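Local structure of Lmo1340 protein (Listeria monocytogenes, 4NLM) at residues Leu104-Glu109 with Leu135-Tyr140; Ala128-Lys133 with Glu163-Thr168; Leu234-Asn239 with Thr270-Phe275; Asp280-Leu285 with Asp308-Lys313. The protein is of unknown function but is probably a surface lipoprotein built around a YqgU-like six-bladed beta propeller. All coordinates share one frame; numbering follows the deposited sequence.

In the fold
All four contacts lie within the YqgU-like propeller, in two groups on opposite sides of the chain's centre. Contacts 1 and 2 have centres about 10 Å apart and join the same two four-stranded antiparallel sheets, 90-132 and 137-174; their segments alternate along the chain, and Tyr106 of contact 1 touches Thr132 and Lys133 of contact 2. Contacts 3 and 4 follow in series, with centres about 16 Å apart. Between the groups, centres are about 27 to 36 Å apart. Contacts 1 and 2 thus pack two successive blades of the propeller together, whereas contacts 3 and 4 are joined by Phe284, which packs on Leu234 and Phe275.

Contact 1 of 4, residues Leu104-Glu109 with Leu135-Tyr140; sequences LLYSAE and LTTTFY
Strands 104-108 and 137-140 run antiparallel at 168°, their axes 10.2 Å apart at closest, with Leu104 opposite Phe139 and Tyr106 opposite Thr137; at this spacing no backbone-to-backbone bond crosses, and side chains from strand 104-108 span the gap to side chains and to the carbonyl of Leu135. Phe139 is the centrepiece. Leu104 CD2 sits over one face of its ring, 3.8 Å from the ring centroid in a CH-pi contact, while CG2 of Thr137 lies against the opposite face. The Phe139 ring in turn presents its edge to the face of Tyr106, CZ coming within 3.6 Å of Tyr106 CG; this is an offset edge-to-face pair with planes at 66°. CG of Tyr106 is anti to the backbone N (chi1 179°), which sends the ring across the gap and carries its hydroxyl to the backbone at Leu135. There OH lies 2.7 Å from Leu135 O, with Lys133 O as a second acceptor within its reach. Thr137 OG1 bonds to the same Leu135 O at 2.8 Å, from above the carbonyl plane. The contact is buried between two sheets: Met116 of strand 114-120 touches both Tyr106 and Phe139, and Ile149 of strand 148-155 backs Phe139 from its own sheet.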
# COMPACT_ATOMS: atom_id res chain seq x y z
N LEU A 104 -11.01 -2.90 6.42
CA LEU A 104 -11.97 -2.64 5.37
C LEU A 104 -12.03 -3.88 4.51
O LEU A 104 -10.99 -4.38 4.05
CB LEU A 104 -11.51 -1.51 4.48
CG LEU A 104 -12.20 -1.36 3.14
CD1 LEU A 104 -13.62 -0.90 3.29
CD2 LEU A 104 -11.43 -0.42 2.26
N LEU A 105 -13.23 -4.40 4.32
CA LEU A 105 -13.46 -5.52 3.42
C LEU A 105 -14.42 -5.07 2.36
O LEU A 105 -15.54 -4.63 2.65
CB LEU A 105 -14.07 -6.71 4.16
CG LEU A 105 -14.40 -7.92 3.30
CD1 LEU A 105 -13.15 -8.49 2.66
CD2 LEU A 105 -15.10 -8.95 4.16
N TYR A 106 -13.99 -5.18 1.11
CA TYR A 106 -14.84 -4.92 -0.04
C TYR A 106 -15.06 -6.27 -0.69
O TYR A 106 -14.10 -6.92 -1.13
CB TYR A 106 -14.19 -3.93 -0.98
CG TYR A 106 -14.96 -3.57 -2.23
CD1 TYR A 106 -16.34 -3.32 -2.19
CD2 TYR A 106 -14.33 -3.51 -3.46
CE1 TYR A 106 -17.03 -2.97 -3.32
CE2 TYR A 106 -15.03 -3.16 -4.59
CZ TYR A 106 -16.37 -2.91 -4.52
OH TYR A 106 -17.10 -2.58 -5.68
N SER A 107 -16.31 -6.72 -0.72
CA SER A 107 -16.62 -8.04 -1.20
C SER A 107 -17.96 -8.04 -1.94
O SER A 107 -18.75 -7.14 -1.80
CB SER A 107 -16.64 -9.05 -0.07
OG SER A 107 -17.64 -8.79 0.89
N ALA A 108 -18.19 -9.09 -2.74
CA ALA A 108 -19.41 -9.18 -3.52
C ALA A 108 -20.14 -10.48 -3.25
O ALA A 108 -19.55 -11.56 -3.21
CB ALA A 108 -19.12 -9.04 -5.00
N GLU A 109 -21.44 -10.36 -3.03
CA GLU A 109 -22.29 -11.52 -2.82
C GLU A 109 -22.78 -12.07 -4.15
O GLU A 109 -23.13 -13.26 -4.26
CB GLU A 109 -23.48 -11.13 -1.92
CG GLU A 109 -24.63 -12.12 -1.87
CD GLU A 109 -25.84 -11.62 -1.09
OE1 GLU A 109 -25.67 -10.90 -0.09
OE2 GLU A 109 -26.97 -11.99 -1.47
N LEU A 135 -17.89 -3.07 -8.52
CA LEU A 135 -17.13 -2.32 -9.46
C LEU A 135 -15.69 -2.21 -9.00
O LEU A 135 -15.39 -2.20 -7.79
CB LEU A 135 -17.70 -0.92 -9.55
CG LEU A 135 -19.14 -0.90 -10.05
CD1 LEU A 135 -19.69 0.48 -9.83
CD2 LEU A 135 -19.24 -1.30 -11.52
N THR A 136 -14.81 -2.03 -9.97
CA THR A 136 -13.40 -1.85 -9.64
C THR A 136 -13.22 -0.59 -8.85
O THR A 136 -13.61 0.50 -9.30
CB THR A 136 -12.57 -1.80 -10.94
OG1 THR A 136 -12.78 -3.01 -11.68
CG2 THR A 136 -11.09 -1.59 -10.64
N THR A 137 -12.55 -0.73 -7.71
CA THR A 137 -12.43 0.37 -6.75
C THR A 137 -11.04 0.38 -6.12
O THR A 137 -10.50 -0.67 -5.75
CB THR A 137 -13.48 0.20 -5.64
OG1 THR A 137 -14.79 0.06 -6.21
CG2 THR A 137 -13.47 1.37 -4.70
N THR A 138 -10.52 1.58 -5.92
CA THR A 138 -9.24 1.75 -5.23
C THR A 138 -9.52 2.58 -3.98
O THR A 138 -10.16 3.64 -4.07
CB THR A 138 -8.19 2.45 -6.13
OG1 THR A 138 -8.07 1.74 -7.35
CG2 THR A 138 -6.84 2.53 -5.44
N PHE A 139 -9.01 2.16 -2.82
CA PHE A 139 -9.33 2.76 -1.56
C PHE A 139 -8.18 3.49 -0.91
O PHE A 139 -7.07 2.96 -0.90
CB PHE A 139 -9.83 1.70 -0.57
CG PHE A 139 -11.10 1.01 -0.97
CD1 PHE A 139 -11.05 -0.12 -1.76
CD2 PHE A 139 -12.33 1.46 -0.54
CE1 PHE A 139 -12.20 -0.79 -2.13
CE2 PHE A 139 -13.48 0.79 -0.92
CZ PHE A 139 -13.42 -0.35 -1.72
N TYR A 140 -8.44 4.64 -0.27
CA TYR A 140 -7.44 5.47 0.40
C TYR A 140 -7.96 5.79 1.79
O TYR A 140 -8.89 6.59 1.93
CB TYR A 140 -7.20 6.74 -0.40
CG TYR A 140 -6.66 6.46 -1.77
CD1 TYR A 140 -5.32 6.30 -1.99
CD2 TYR A 140 -7.51 6.27 -2.84
CE1 TYR A 140 -4.81 6.03 -3.24
CE2 TYR A 140 -7.01 5.97 -4.09
CZ TYR A 140 -5.66 5.87 -4.28
OH TYR A 140 -5.12 5.57 -5.50

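Contact 2 of 4, residues Ala128-Lys133 with Glu163-Thr168; sequences ASRATK and ENWDYT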
# COMPACT_ATOMS: atom_id res chain seq x y z
N ALA A 128 -19.40 -0.70 10.49
CA ALA A 128 -20.17 0.07 9.51
C ALA A 128 -20.22 -0.71 8.21
O ALA A 128 -19.37 -1.55 7.95
CB ALA A 128 -19.52 1.43 9.29
N SER A 129 -21.20 -0.39 7.38
CA SER A 129 -21.35 -1.05 6.12
C SER A 129 -22.13 -0.20 5.13
O SER A 129 -23.00 0.56 5.53
CB SER A 129 -22.11 -2.36 6.37
OG SER A 129 -22.20 -3.17 5.23
N ARG A 130 -21.83 -0.33 3.85
CA ARG A 130 -22.62 0.29 2.80
C ARG A 130 -22.67 -0.65 1.62
O ARG A 130 -21.73 -1.37 1.33
CB ARG A 130 -22.16 1.71 2.41
CG ARG A 130 -20.79 1.81 1.79
CD ARG A 130 -20.50 3.26 1.36
NE ARG A 130 -21.34 3.71 0.25
CZ ARG A 130 -21.02 3.56 -1.03
NH1 ARG A 130 -19.88 2.96 -1.37
NH2 ARG A 130 -21.83 3.99 -1.98
N ALA A 131 -23.82 -0.64 0.97
CA ALA A 131 -24.11 -1.49 -0.17
C ALA A 131 -23.78 -0.74 -1.44
O ALA A 131 -24.04 0.46 -1.54
CB ALA A 131 -25.58 -1.89 -0.16
N THR A 132 -23.28 -1.48 -2.42
CA THR A 132 -22.94 -0.88 -3.68
C THR A 132 -22.99 -1.95 -4.77
O THR A 132 -23.55 -3.01 -4.55
CB THR A 132 -21.61 -0.13 -3.60
OG1 THR A 132 -21.44 0.66 -4.78
CG2 THR A 132 -20.44 -1.08 -3.39
N LYS A 133 -22.43 -1.63 -5.92
CA LYS A 133 -22.34 -2.59 -7.01
C LYS A 133 -20.89 -3.09 -7.11
O LYS A 133 -19.98 -2.40 -6.70
CB LYS A 133 -22.80 -1.95 -8.33
CG LYS A 133 -24.23 -1.46 -8.32
CD LYS A 133 -25.21 -2.57 -7.92
CE LYS A 133 -26.62 -2.05 -7.77
NZ LYS A 133 -27.23 -1.64 -9.07
N GLU A 163 -15.15 9.48 -4.30
CA GLU A 163 -16.05 9.78 -3.20
C GLU A 163 -15.34 9.56 -1.88
O GLU A 163 -14.35 8.88 -1.81
CB GLU A 163 -17.26 8.83 -3.29
CG GLU A 163 -18.16 9.11 -4.49
CD GLU A 163 -19.07 7.94 -4.85
OE1 GLU A 163 -20.26 8.20 -5.11
OE2 GLU A 163 -18.61 6.79 -4.87
N ASN A 164 -15.86 10.20 -0.86
CA ASN A 164 -15.38 10.06 0.51
C ASN A 164 -16.49 9.55 1.38
O ASN A 164 -17.57 10.14 1.45
CB ASN A 164 -14.90 11.39 1.07
CG ASN A 164 -14.36 11.27 2.48
OD1 ASN A 164 -13.65 10.33 2.81
ND2 ASN A 164 -14.69 12.23 3.31
N TRP A 165 -16.24 8.44 2.05
CA TRP A 165 -17.16 7.86 2.99
C TRP A 165 -16.71 8.05 4.41
O TRP A 165 -15.66 7.53 4.76
CB TRP A 165 -17.27 6.36 2.70
CG TRP A 165 -18.25 5.59 3.56
CD1 TRP A 165 -19.46 6.02 4.01
CD2 TRP A 165 -18.11 4.22 4.00
NE1 TRP A 165 -20.11 5.00 4.70
CE2 TRP A 165 -19.30 3.89 4.70
CE3 TRP A 165 -17.11 3.25 3.86
CZ2 TRP A 165 -19.49 2.64 5.28
CZ3 TRP A 165 -17.32 2.00 4.42
CH2 TRP A 165 -18.50 1.70 5.12
N ASP A 166 -17.47 8.84 5.18
CA ASP A 166 -17.23 8.94 6.62
C ASP A 166 -18.14 7.87 7.19
O ASP A 166 -19.36 8.06 7.29
CB ASP A 166 -17.56 10.30 7.20
CG ASP A 166 -17.22 10.38 8.65
OD1 ASP A 166 -17.40 9.35 9.36
OD2 ASP A 166 -16.73 11.43 9.09
N TYR A 167 -17.55 6.73 7.52
CA TYR A 167 -18.37 5.59 7.90
C TYR A 167 -18.95 5.71 9.30
O TYR A 167 -19.87 4.98 9.64
CB TYR A 167 -17.60 4.27 7.72
CG TYR A 167 -16.37 4.13 8.58
CD1 TYR A 167 -16.47 3.74 9.90
CD2 TYR A 167 -15.09 4.29 8.03
CE1 TYR A 167 -15.32 3.58 10.68
CE2 TYR A 167 -13.95 4.12 8.78
CZ TYR A 167 -14.06 3.77 10.12
OH TYR A 167 -12.91 3.61 10.86
N THR A 168 -18.41 6.62 10.10
CA THR A 168 -18.92 6.86 11.44
C THR A 168 -20.16 7.75 11.40
O THR A 168 -20.98 7.69 12.31
CB THR A 168 -17.83 7.42 12.38
OG1 THR A 168 -17.49 8.77 12.02
CG2 THR A 168 -16.60 6.56 12.44
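Arg130 lays its aliphatic chain over the indole of Trp165 where two neighbouring blades of the beta propeller pack together, the fourth strand of one, 126-132, against the third strand of the next, 159-166. The strand axes approach to 9.9 Å at 143°, and no hydrogen bond crosses between the segments. The tight part is a sandwich around Trp165. CD of Arg130 stands 3.6 Å from the centroid of the five-membered ring, squarely over the face in a CH-pi contact, and CG continues the cover toward CZ2. On the opposite face CB of Tyr167, two residues further along the same chain, lies over the ring centre, so the indole is clamped flat. Ala128 closes this end: its CB meets CB of Tyr167 at 3.8 Å and the carbonyl O of Tyr167 at 3.6 Å. Leu172 of strand 171-174 and Phe151 of strand 148-155 also touch Trp165.

The other end is looser. A bend at chi3 (-68°) turns the guanidinium out of line with the methylenes, its plane 61° from that of the indole, and CZ is far enough from the five-membered ring for at most a weak cation-pi attraction. Glu163 adds little: its OE2 is 5.2 Å from Arg130 NH2, too far for a salt bridge, though opposite charges may attract mildly. Beyond the sandwich lies exposed Thr168, whose OG1 bonds at 2.7 Å to the syn lone pair of Asp166 OD1.

Contact 3 of 4, residues Leu234-Asn239 with Thr270-Phe275; sequences LTIEKN and TFVPYF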
# COMPACT_ATOMS: atom_id res chain seq x y z
N LEU A 234 6.57 12.04 -0.64
CA LEU A 234 7.56 11.43 -1.54
C LEU A 234 7.14 11.71 -2.97
O LEU A 234 5.97 11.52 -3.31
CB LEU A 234 7.58 9.92 -1.35
CG LEU A 234 8.38 9.15 -2.41
CD1 LEU A 234 9.87 9.40 -2.22
CD2 LEU A 234 8.03 7.66 -2.40
N THR A 235 8.06 12.20 -3.77
CA THR A 235 7.84 12.32 -5.19
C THR A 235 8.92 11.54 -5.94
O THR A 235 10.05 11.42 -5.48
CB THR A 235 7.79 13.76 -5.71
OG1 THR A 235 9.01 14.42 -5.42
CG2 THR A 235 6.64 14.55 -5.07
N ILE A 236 8.55 11.04 -7.11
CA ILE A 236 9.47 10.31 -7.99
C ILE A 236 9.35 10.94 -9.37
O ILE A 236 8.24 11.15 -9.87
CB ILE A 236 9.12 8.81 -8.04
CG1 ILE A 236 9.13 8.19 -6.64
CG2 ILE A 236 10.08 8.05 -8.94
CD1 ILE A 236 8.67 6.73 -6.59
N GLU A 237 10.48 11.19 -10.01
CA GLU A 237 10.51 11.78 -11.31
C GLU A 237 11.77 11.32 -12.06
O GLU A 237 12.76 10.98 -11.44
CB GLU A 237 10.47 13.32 -11.24
CG GLU A 237 11.73 13.93 -10.67
CD GLU A 237 11.55 15.39 -10.28
OE1 GLU A 237 11.76 16.27 -11.13
OE2 GLU A 237 11.23 15.62 -9.10
N LYS A 238 11.69 11.26 -13.38
CA LYS A 238 12.88 10.95 -14.16
C LYS A 238 13.86 12.08 -13.98
O LYS A 238 13.47 13.22 -13.76
CB LYS A 238 12.56 10.85 -15.66
CG LYS A 238 11.77 9.63 -16.08
CD LYS A 238 11.48 9.61 -17.57
CE LYS A 238 12.73 9.83 -18.42
NZ LYS A 238 12.43 9.82 -19.88
N ASN A 239 15.14 11.75 -14.03
CA ASN A 239 16.21 12.73 -13.94
C ASN A 239 17.23 12.28 -14.98
O ASN A 239 18.22 11.66 -14.65
CB ASN A 239 16.78 12.75 -12.54
CG ASN A 239 17.88 13.72 -12.39
OD1 ASN A 239 18.07 14.60 -13.24
ND2 ASN A 239 18.62 13.60 -11.31
N THR A 270 9.11 4.28 -18.01
CA THR A 270 9.87 4.09 -16.80
C THR A 270 9.29 2.97 -15.95
O THR A 270 8.08 2.83 -15.82
CB THR A 270 9.89 5.39 -15.97
OG1 THR A 270 10.51 6.44 -16.72
CG2 THR A 270 10.64 5.20 -14.68
N PHE A 271 10.18 2.17 -15.35
CA PHE A 271 9.78 1.12 -14.43
C PHE A 271 10.15 1.58 -13.02
O PHE A 271 11.28 1.99 -12.78
CB PHE A 271 10.52 -0.19 -14.74
CG PHE A 271 10.16 -1.30 -13.80
CD1 PHE A 271 8.95 -1.96 -13.91
CD2 PHE A 271 10.99 -1.63 -12.76
CE1 PHE A 271 8.60 -2.96 -13.04
CE2 PHE A 271 10.65 -2.63 -11.88
CZ PHE A 271 9.45 -3.30 -12.01
N VAL A 272 9.22 1.52 -12.07
CA VAL A 272 9.51 1.96 -10.70
C VAL A 272 9.52 0.73 -9.81
O VAL A 272 8.52 0.03 -9.67
CB VAL A 272 8.46 2.95 -10.21
CG1 VAL A 272 8.81 3.41 -8.80
CG2 VAL A 272 8.41 4.15 -11.14
N PRO A 273 10.66 0.44 -9.17
CA PRO A 273 10.71 -0.69 -8.27
C PRO A 273 9.82 -0.49 -7.05
O PRO A 273 9.40 0.65 -6.72
CB PRO A 273 12.19 -0.75 -7.85
CG PRO A 273 12.91 -0.07 -8.96
CD PRO A 273 11.99 1.04 -9.37
N TYR A 274 9.52 -1.56 -6.33
CA TYR A 274 8.72 -1.44 -5.14
C TYR A 274 9.44 -0.69 -4.01
O TYR A 274 10.65 -0.82 -3.81
CB TYR A 274 8.31 -2.81 -4.60
CG TYR A 274 7.32 -3.52 -5.49
CD1 TYR A 274 6.00 -3.06 -5.56
CD2 TYR A 274 7.67 -4.61 -6.27
CE1 TYR A 274 5.08 -3.68 -6.38
CE2 TYR A 274 6.76 -5.23 -7.10
CZ TYR A 274 5.47 -4.77 -7.15
OH TYR A 274 4.57 -5.39 -7.99
N PHE A 275 8.66 0.08 -3.24
CA PHE A 275 9.10 0.71 -2.02
C PHE A 275 8.08 0.40 -0.94
O PHE A 275 6.93 0.08 -1.21
CB PHE A 275 9.37 2.22 -2.18
CG PHE A 275 8.16 3.03 -2.55
CD1 PHE A 275 7.24 3.49 -1.58
CD2 PHE A 275 7.94 3.37 -3.87
CE1 PHE A 275 6.13 4.22 -1.97
CE2 PHE A 275 6.83 4.10 -4.24
CZ PHE A 275 5.94 4.54 -3.29
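The ring of Phe275 carries Leu234 on one face: CD2 stands 3.8 Å above the ring plane, offset toward the rim, and makes a CH-pi contact 18° off the normal. Ile236 CD1 reaches the same ring obliquely, 4.0 Å from CE2. Outside the two segments, Phe284 brings a second ring against Phe275, the planes about 35° apart, and Gln225 and Ala227 of strand 225-229 touch it as well. CB of Phe275 already points at strand 234-238, and chi1 of 63° sets the ring so that one face meets Leu234.

Further along, Ile236 and Val272 reach toward each other tip to tip, and CD1 of Ile236 comes to 4.0 Å from CG1 of Val272. CD1 therefore touches both Val272 and Phe275. At the far end OG1 of Thr270 rests 3.4 Å from CD of Lys238 in one of the two conformers of this lysine, so this contact is less certain.

Thr270 OG1 hydrogen-bonds with Glu201 and Arg263, and Lys238 NZ forms a salt bridge with Asp241, subject to the same caution. No hydrogen bond joins the segments. The core of the contact is thus apolar, methyl groups of Leu234, Ile236 and Val272 and the ring of Phe275, with Lys238 methylenes against Thr270 OG1 at one end, while the polar ends of Thr270 and Lys238 find their partners elsewhere.

Contact 4 of 4, residues Asp280-Leu285 with Asp308-Lys313; sequences DKNTFL and DPTNKK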
# COMPACT_ATOMS: atom_id res chain seq x y z
N ASP A 280 8.75 6.93 6.73
CA ASP A 280 8.72 8.08 7.59
C ASP A 280 9.99 8.92 7.39
O ASP A 280 10.83 8.60 6.56
CB ASP A 280 8.45 7.67 9.04
CG ASP A 280 9.55 6.80 9.61
OD1 ASP A 280 10.72 7.08 9.38
OD2 ASP A 280 9.22 5.84 10.35
N LYS A 281 10.15 9.97 8.17
CA LYS A 281 11.27 10.89 8.02
C LYS A 281 12.63 10.21 8.17
O LYS A 281 13.62 10.76 7.71
CB LYS A 281 11.19 11.99 9.07
CG LYS A 281 11.40 11.45 10.47
CD LYS A 281 11.30 12.58 11.49
CE LYS A 281 11.39 12.09 12.94
NZ LYS A 281 11.41 13.19 13.94
N ASN A 282 12.68 9.07 8.86
CA ASN A 282 13.94 8.34 9.05
C ASN A 282 14.12 7.00 8.35
O ASN A 282 15.21 6.43 8.43
CB ASN A 282 14.16 8.10 10.54
CG ASN A 282 14.37 9.37 11.32
OD1 ASN A 282 13.64 9.70 12.25
ND2 ASN A 282 15.36 10.09 10.93
N THR A 283 13.07 6.49 7.71
CA THR A 283 13.16 5.17 7.10
C THR A 283 12.33 5.15 5.84
O THR A 283 11.11 5.29 5.86
CB THR A 283 12.68 4.04 8.05
OG1 THR A 283 13.42 4.05 9.29
CG2 THR A 283 12.82 2.68 7.42
N PHE A 284 13.03 4.97 4.73
CA PHE A 284 12.41 4.76 3.43
C PHE A 284 13.13 3.56 2.80
O PHE A 284 14.32 3.60 2.51
CB PHE A 284 12.53 5.97 2.54
CG PHE A 284 11.95 5.75 1.17
CD1 PHE A 284 10.59 5.73 0.96
CD2 PHE A 284 12.77 5.56 0.08
CE1 PHE A 284 10.05 5.52 -0.30
CE2 PHE A 284 12.23 5.36 -1.19
CZ PHE A 284 10.88 5.33 -1.37
N LEU A 285 12.40 2.48 2.65
CA LEU A 285 12.94 1.22 2.07
C LEU A 285 12.51 1.07 0.65
O LEU A 285 11.34 1.20 0.33
CB LEU A 285 12.38 0.03 2.84
CG LEU A 285 12.71 -0.06 4.31
CD1 LEU A 285 11.84 -1.09 5.03
CD2 LEU A 285 14.16 -0.40 4.48
N ASP A 308 17.63 6.98 5.10
CA ASP A 308 17.19 7.84 6.18
C ASP A 308 17.27 9.26 5.61
O ASP A 308 18.33 9.86 5.56
CB ASP A 308 18.09 7.71 7.41
CG ASP A 308 17.66 8.60 8.58
OD1 ASP A 308 16.96 9.60 8.37
OD2 ASP A 308 18.10 8.30 9.70
N PRO A 309 16.13 9.81 5.16
CA PRO A 309 16.21 11.11 4.47
C PRO A 309 16.57 12.27 5.40
O PRO A 309 17.17 13.23 4.94
CB PRO A 309 14.81 11.30 3.87
CG PRO A 309 13.94 10.32 4.53
CD PRO A 309 14.78 9.25 5.16
N THR A 310 16.21 12.17 6.68
CA THR A 310 16.57 13.22 7.63
C THR A 310 18.07 13.24 7.88
O THR A 310 18.71 14.31 7.90
CB THR A 310 15.76 13.05 8.94
OG1 THR A 310 14.38 13.24 8.64
CG2 THR A 310 16.16 14.08 10.03
N ASN A 311 18.65 12.06 8.07
CA ASN A 311 20.07 11.93 8.34
C ASN A 311 20.90 11.89 7.07
O ASN A 311 22.13 11.89 7.12
CB ASN A 311 20.33 10.70 9.20
CG ASN A 311 21.63 10.81 9.98
OD1 ASN A 311 22.02 11.90 10.40
ND2 ASN A 311 22.27 9.67 10.21
N LYS A 312 20.23 11.88 5.92
CA LYS A 312 20.90 11.84 4.63
C LYS A 312 21.84 10.64 4.50
O LYS A 312 22.98 10.79 4.08
CB LYS A 312 21.63 13.15 4.35
CG LYS A 312 20.75 14.39 4.46
CD LYS A 312 21.54 15.65 4.13
CE LYS A 312 20.72 16.92 4.22
NZ LYS A 312 19.70 17.01 3.15
N LYS A 313 21.34 9.46 4.86
CA LYS A 313 22.12 8.24 4.84
C LYS A 313 21.42 7.16 4.02
O LYS A 313 20.20 7.06 4.04
CB LYS A 313 22.27 7.66 6.24
CG LYS A 313 23.09 6.39 6.34
CD LYS A 313 23.29 5.92 7.77
CE LYS A 313 24.07 4.62 7.81
NZ LYS A 313 24.40 4.18 9.19
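Asn282 and Asp308 lie side by side and point the same way, yet their flat ends stand almost perpendicular, amide and carboxylate planes 83° apart. ND2 of Asn282 gives a nearly straight bond of 3.1 Å to OD1 of Asp308, on its syn side but tilted 30° out of the carboxylate plane, the oxygen lying close to the amide plane. The backbone N of Asn311 reaches OD1 from the other face of the carboxylate, 3.0 Å away, so two donors grip this oxygen and hold the group's rotation.

Thr310 faces Lys281 O with both its donors. Its N comes nearly in line with the C=O at 3.1 Å, whereas OG1 bonds at 2.8 Å from above the carbonyl plane; with OG1 anti to its carbonyl carbon (chi1 -64°), the hydroxyl stays beside the backbone N. CD of Pro309 packs against Lys281 O as well, at 3.2 Å, and the proline ring leans on Phe256 and Phe257 of strand 255-266.

Each side is shaped by its own turn. Asp280 OD1 accepts from Asn282 N, making an Asx turn within the type I beta turn 280-283, while residues 308-313 link strands 302-308 and 313-321 in a beta hairpin whose Lys312 and Lys313 both face Asp308, a G1 beta bulge.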